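Side-chain contacts in triosephosphate isomerase (Trichomonas vaginalis, PDB 4O4V), which probably catalyses the interconversion of D-glyceraldehyde 3-phosphate and dihydroxyacetone phosphate, a step of glycolysis and gluconeogenesis, as a homodimeric TIM barrel: residues P14-V17 against E18-E21; C126-L130 against S131-A135. All coordinates share one frame; numbering follows the deposited sequence.

Contact 1: residues P14-V17 against E18-E21; sequences PKTV and EEAE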
loop_
_atom_site.group_PDB
_atom_site.type_symbol
_atom_site.label_atom_id
_atom_site.label_comp_id
_atom_site.label_asym_id
_atom_site.label_seq_id
_atom_site.Cartn_x
_atom_site.Cartn_y
_atom_site.Cartn_z
ATOM N N PRO A 14 -3.549 6.964 12.569
ATOM C CA PRO A 14 -3.520 6.247 13.846
ATOM C C PRO A 14 -3.847 4.768 13.632
ATOM O O PRO A 14 -3.978 4.301 12.504
ATOM C CB PRO A 14 -4.605 6.988 14.654
ATOM C CG PRO A 14 -5.616 7.350 13.618
ATOM C CD PRO A 14 -4.804 7.709 12.384
ATOM N N LYS A 15 -3.956 4.016 14.721
ATOM C CA LYS A 15 -4.194 2.589 14.635
ATOM C C LYS A 15 -5.607 2.246 14.274
ATOM O O LYS A 15 -5.838 1.154 13.762
ATOM C CB LYS A 15 -3.866 1.912 15.980
ATOM C CG LYS A 15 -2.384 1.798 16.222
ATOM C CD LYS A 15 -2.002 0.920 17.419
ATOM C CE LYS A 15 -2.537 1.437 18.694
ATOM N NZ LYS A 15 -1.966 2.771 18.986
ATOM N N THR A 16 -6.584 3.114 14.557
ATOM C CA THR A 16 -7.990 2.741 14.413
ATOM C C THR A 16 -8.810 3.843 13.741
ATOM O O THR A 16 -8.524 5.041 13.877
ATOM C CB THR A 16 -8.663 2.417 15.758
ATOM O OG1 THR A 16 -8.787 3.617 16.529
ATOM C CG2 THR A 16 -7.880 1.359 16.532
ATOM N N VAL A 17 -9.878 3.427 13.071
ATOM C CA VAL A 17 -10.778 4.379 12.446
ATOM C C VAL A 17 -11.424 5.307 13.492
ATOM O O VAL A 17 -11.647 6.483 13.201
ATOM C CB VAL A 17 -11.829 3.674 11.556
ATOM C CG1 VAL A 17 -12.783 2.797 12.381
ATOM C CG2 VAL A 17 -12.565 4.707 10.716
ATOM N N GLU A 18 -11.699 4.825 14.700
ATOM C CA GLU A 18 -12.258 5.694 15.734
ATOM C C GLU A 18 -11.291 6.830 16.073
ATOM O O GLU A 18 -11.706 7.973 16.241
ATOM C CB GLU A 18 -12.613 4.856 16.964
ATOM C CG GLU A 18 -13.744 3.885 16.721
ATOM C CD GLU A 18 -13.312 2.479 16.201
ATOM O OE1 GLU A 18 -12.136 2.186 15.795
ATOM O OE2 GLU A 18 -14.217 1.609 16.197
ATOM N N GLU A 19 -9.998 6.512 16.175
ATOM C CA GLU A 19 -9.008 7.547 16.424
ATOM C C GLU A 19 -8.911 8.533 15.257
ATOM O O GLU A 19 -8.736 9.740 15.464
ATOM C CB GLU A 19 -7.654 6.927 16.694
ATOM C CG GLU A 19 -7.495 6.256 18.030
ATOM C CD GLU A 19 -6.212 5.445 18.039
ATOM O OE1 GLU A 19 -6.205 4.341 17.481
ATOM O OE2 GLU A 19 -5.177 5.952 18.515
ATOM N N ALA A 20 -9.034 8.022 14.032
ATOM C CA ALA A 20 -9.015 8.910 12.865
ATOM C C ALA A 20 -10.185 9.875 12.935
ATOM O O ALA A 20 -10.040 11.060 12.651
ATOM C CB ALA A 20 -9.060 8.102 11.602
ATOM N N GLU A 21 -11.360 9.378 13.309
ATOM C CA GLU A 21 -12.539 10.234 13.397
ATOM C C GLU A 21 -12.387 11.283 14.485
ATOM O O GLU A 21 -12.820 12.420 14.305
ATOM C CB GLU A 21 -13.797 9.406 13.583
ATOM C CG GLU A 21 -14.189 8.622 12.328
ATOM C CD GLU A 21 -15.289 7.610 12.547
ATOM O OE1 GLU A 21 -15.533 7.203 13.701
ATOM O OE2 GLU A 21 -15.904 7.223 11.541
HETATM O O HOH W 1 -2.910 5.106 17.323
#

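Contact 2: residues C126-L130 against S131-A135; sequences CGEHL and SEREA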
loop_
_atom_site.group_PDB
_atom_site.type_symbol
_atom_site.label_atom_id
_atom_site.label_comp_id
_atom_site.label_asym_id
_atom_site.label_seq_id
_atom_site.Cartn_x
_atom_site.Cartn_y
_atom_site.Cartn_z
ATOM N N CYS A 126 12.198 14.912 -1.581
ATOM C CA CYS A 126 13.607 14.674 -1.852
ATOM C C CYS A 126 14.393 14.975 -0.584
ATOM O O CYS A 126 13.805 15.431 0.424
ATOM C CB CYS A 126 14.051 15.616 -2.966
ATOM S SG CYS A 126 14.043 17.386 -2.556
ATOM N N GLY A 127 15.694 14.675 -0.585
ATOM C CA GLY A 127 16.555 15.009 0.543
ATOM C C GLY A 127 17.718 14.054 0.666
ATOM O O GLY A 127 17.618 12.883 0.306
ATOM N N GLU A 128 18.836 14.578 1.195
ATOM C CA GLU A 128 20.072 13.810 1.311
ATOM C C GLU A 128 20.279 13.192 2.685
ATOM O O GLU A 128 19.754 13.644 3.697
ATOM C CB GLU A 128 21.278 14.674 0.933
ATOM C CG GLU A 128 21.900 15.490 2.043
ATOM C CD GLU A 128 21.149 16.721 2.490
ATOM O OE1 GLU A 128 19.968 16.940 2.072
ATOM O OE2 GLU A 128 21.730 17.499 3.279
ATOM N N HIS A 129 21.094 12.149 2.684
ATOM C CA HIS A 129 21.480 11.403 3.877
ATOM C C HIS A 129 22.754 11.973 4.481
ATOM O O HIS A 129 23.417 12.861 3.931
ATOM C CB HIS A 129 21.708 9.941 3.524
ATOM C CG HIS A 129 20.478 9.265 3.018
ATOM N ND1 HIS A 129 19.985 9.433 1.746
ATOM C CD2 HIS A 129 19.625 8.420 3.638
ATOM C CE1 HIS A 129 18.865 8.736 1.611
ATOM N NE2 HIS A 129 18.635 8.101 2.739
ATOM N N LEU A 130 23.103 11.441 5.646
ATOM C CA LEU A 130 24.208 11.962 6.413
ATOM C C LEU A 130 25.535 11.967 5.681
ATOM O O LEU A 130 26.268 12.956 5.786
ATOM C CB LEU A 130 24.325 11.208 7.737
ATOM C CG LEU A 130 25.406 11.713 8.694
ATOM C CD1 LEU A 130 25.153 13.108 9.057
ATOM C CD2 LEU A 130 25.433 10.813 9.941
ATOM N N SER A 131 25.872 10.913 4.938
ATOM C CA SER A 131 27.154 10.895 4.258
ATOM C C SER A 131 27.297 12.071 3.306
ATOM O O SER A 131 28.322 12.719 3.275
ATOM C CB SER A 131 27.364 9.590 3.458
ATOM O OG SER A 131 27.486 8.486 4.311
ATOM N N GLU A 132 26.270 12.325 2.505
ATOM C CA GLU A 132 26.352 13.392 1.526
ATOM C C GLU A 132 26.379 14.763 2.208
ATOM O O GLU A 132 27.078 15.649 1.760
ATOM C CB GLU A 132 25.192 13.301 0.542
ATOM C CG GLU A 132 25.422 12.219 -0.520
ATOM C CD GLU A 132 25.610 10.845 0.074
ATOM O OE1 GLU A 132 24.661 10.362 0.727
ATOM O OE2 GLU A 132 26.715 10.239 -0.091
ATOM N N ARG A 133 25.638 14.905 3.291
ATOM C CA ARG A 133 25.694 16.140 4.081
ATOM C C ARG A 133 27.117 16.361 4.610
ATOM O O ARG A 133 27.681 17.452 4.434
ATOM C CB ARG A 133 24.642 16.028 5.194
ATOM C CG ARG A 133 24.711 17.041 6.338
ATOM C CD ARG A 133 24.605 18.460 5.874
ATOM N NE ARG A 133 23.383 18.739 5.117
ATOM C CZ ARG A 133 22.808 19.951 5.015
ATOM N NH1 ARG A 133 23.294 20.999 5.669
ATOM N NH2 ARG A 133 21.761 20.107 4.258
ATOM N N GLU A 134 27.710 15.342 5.210
ATOM C CA GLU A 134 29.040 15.504 5.774
ATOM C C GLU A 134 30.114 15.745 4.715
ATOM O O GLU A 134 31.103 16.453 4.962
ATOM C CB GLU A 134 29.403 14.271 6.596
ATOM C CG GLU A 134 28.609 14.150 7.875
ATOM C CD GLU A 134 28.979 12.961 8.722
ATOM O OE1 GLU A 134 29.622 12.033 8.203
ATOM O OE2 GLU A 134 28.594 12.970 9.914
ATOM N N ALA A 135 29.920 15.181 3.525
ATOM C CA ALA A 135 30.860 15.346 2.427
ATOM C C ALA A 135 30.727 16.710 1.782
ATOM O O ALA A 135 31.522 17.046 0.929
ATOM C CB ALA A 135 30.650 14.243 1.384
HETATM O O HOH W 2 22.183 11.059 0.294
#

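Contact 1: residues P14-V17 against E18-E21
T16 and E19 meet at the N-terminus of helix 17-28, the first helix of the TIM barrel, where T16 is the N-cap. The side-chain hydrogen bonds centre on its hydroxyl. OG1 of T16 accepts from the amide N of E19 at 3.2 Å, along a fairly straight N-H...O path of 161°. The same OG1 donates to OE1 of E19 at 2.8 Å, using the carboxylate lone pair that faces away from OE2. Threonine suits this place because its hydroxyl can serve both partners, and chi1 of 69° sets OG1 between the backbone N and the carbonyl carbon, turned to the helix end. The E19 carboxylate, held beside the first turn, would probably also be stabilised by the positive end of the helix dipole.

Backbone bonds start the helix: A20 N donates to O of T16, and E21 N to O of V17.

A water extends the network, donating to OE2 of E19 at 2.7 Å while it accepts from both N and NZ of K15. The lysine chain, bent at chi3 and chi4, curls back to reach it.

Apolar contacts lie alongside. P14, which follows a cis peptide bond, places its CB 3.7 Å from CB of E19 and its CG 4.1 Å from CB of A20. A20 is buried, and its methyl also touches W10, where a small side chain suits. At the subunit interface, V17 N bonds S84 OG of the second subunit, and V17 also packs on F85 of that subunit. Beside V17, E18 bends at chi2 and brings OE1 to 3.5 Å from CG1 of V17.

Contact 2: residues C126-L130 against S131-A135
R133 N donates to O of H129 at 3.1 Å and E134 N to O of L130 at 2.8 Å, tying the loop after strand 121-126 to the first turn of the short helix 130-134, with H129 at the N-cap. This strand-to-helix passage belongs to the TIM barrel.

E128 and R133 carry the contact through a salt bridge. R133 approaches side-on and gives both NE and NH2 to one oxygen, OE2 of E128, each at 2.8 Å. OE2 lies in the guanidinium plane, and the carboxylate plane is turned only 21° from it. NH2 meets the syn lone pair of OE2, whereas NE arrives nearly along the C-O axis. Bends at chi2 and chi3 fold the arginine chain back to the preceding loop. The other oxygen of E128, OE1, bonds OH of Y165, so both oxygens of this buried carboxylate are engaged; W169 packs on both E128 and R133.

H129 turns its ring away from the helix, and its NE2 bonds OD2 of D99. Its backbone N donates a hydrogen bond to a water that in turn donates to OE1 of E132 at 2.6 Å, so a bent glutamate reaches the helix start through solvent. On the outer side, the branched end of L130 lies against the E134 chain: CG of L130 stands anti to the backbone N (chi1 -176°), and its CD1 lies 3.5 Å from OE2 and 3.8 Å from CG of E134.

A glutamate whose OE2 faces two N-H donors and whose OE1 faces a tyrosine hydroxyl is restrained in its rotation; the arginine's charge would probably keep it ionised despite burial.

From the N terminus, the chain leaves strand 5-9 and contact 1 closes the end of the following loop onto helix 17-28, beside the second subunit. Over a hundred residues later, after strand 121-126, contact 2 joins its loop to helix 130-134, on a side that no other chain of the assembly touches. The two are in series and neither nest nor cross. The centres of contact 1 and contact 2 are about 35 Å apart. Each sits at a strand-to-helix passage of the one barrel, contact 1 joining the first strand's loop to its helix at the dimer interface and contact 2 a later strand's loop to helix 130-134, with helices 138-149 and 179-197 packed against it.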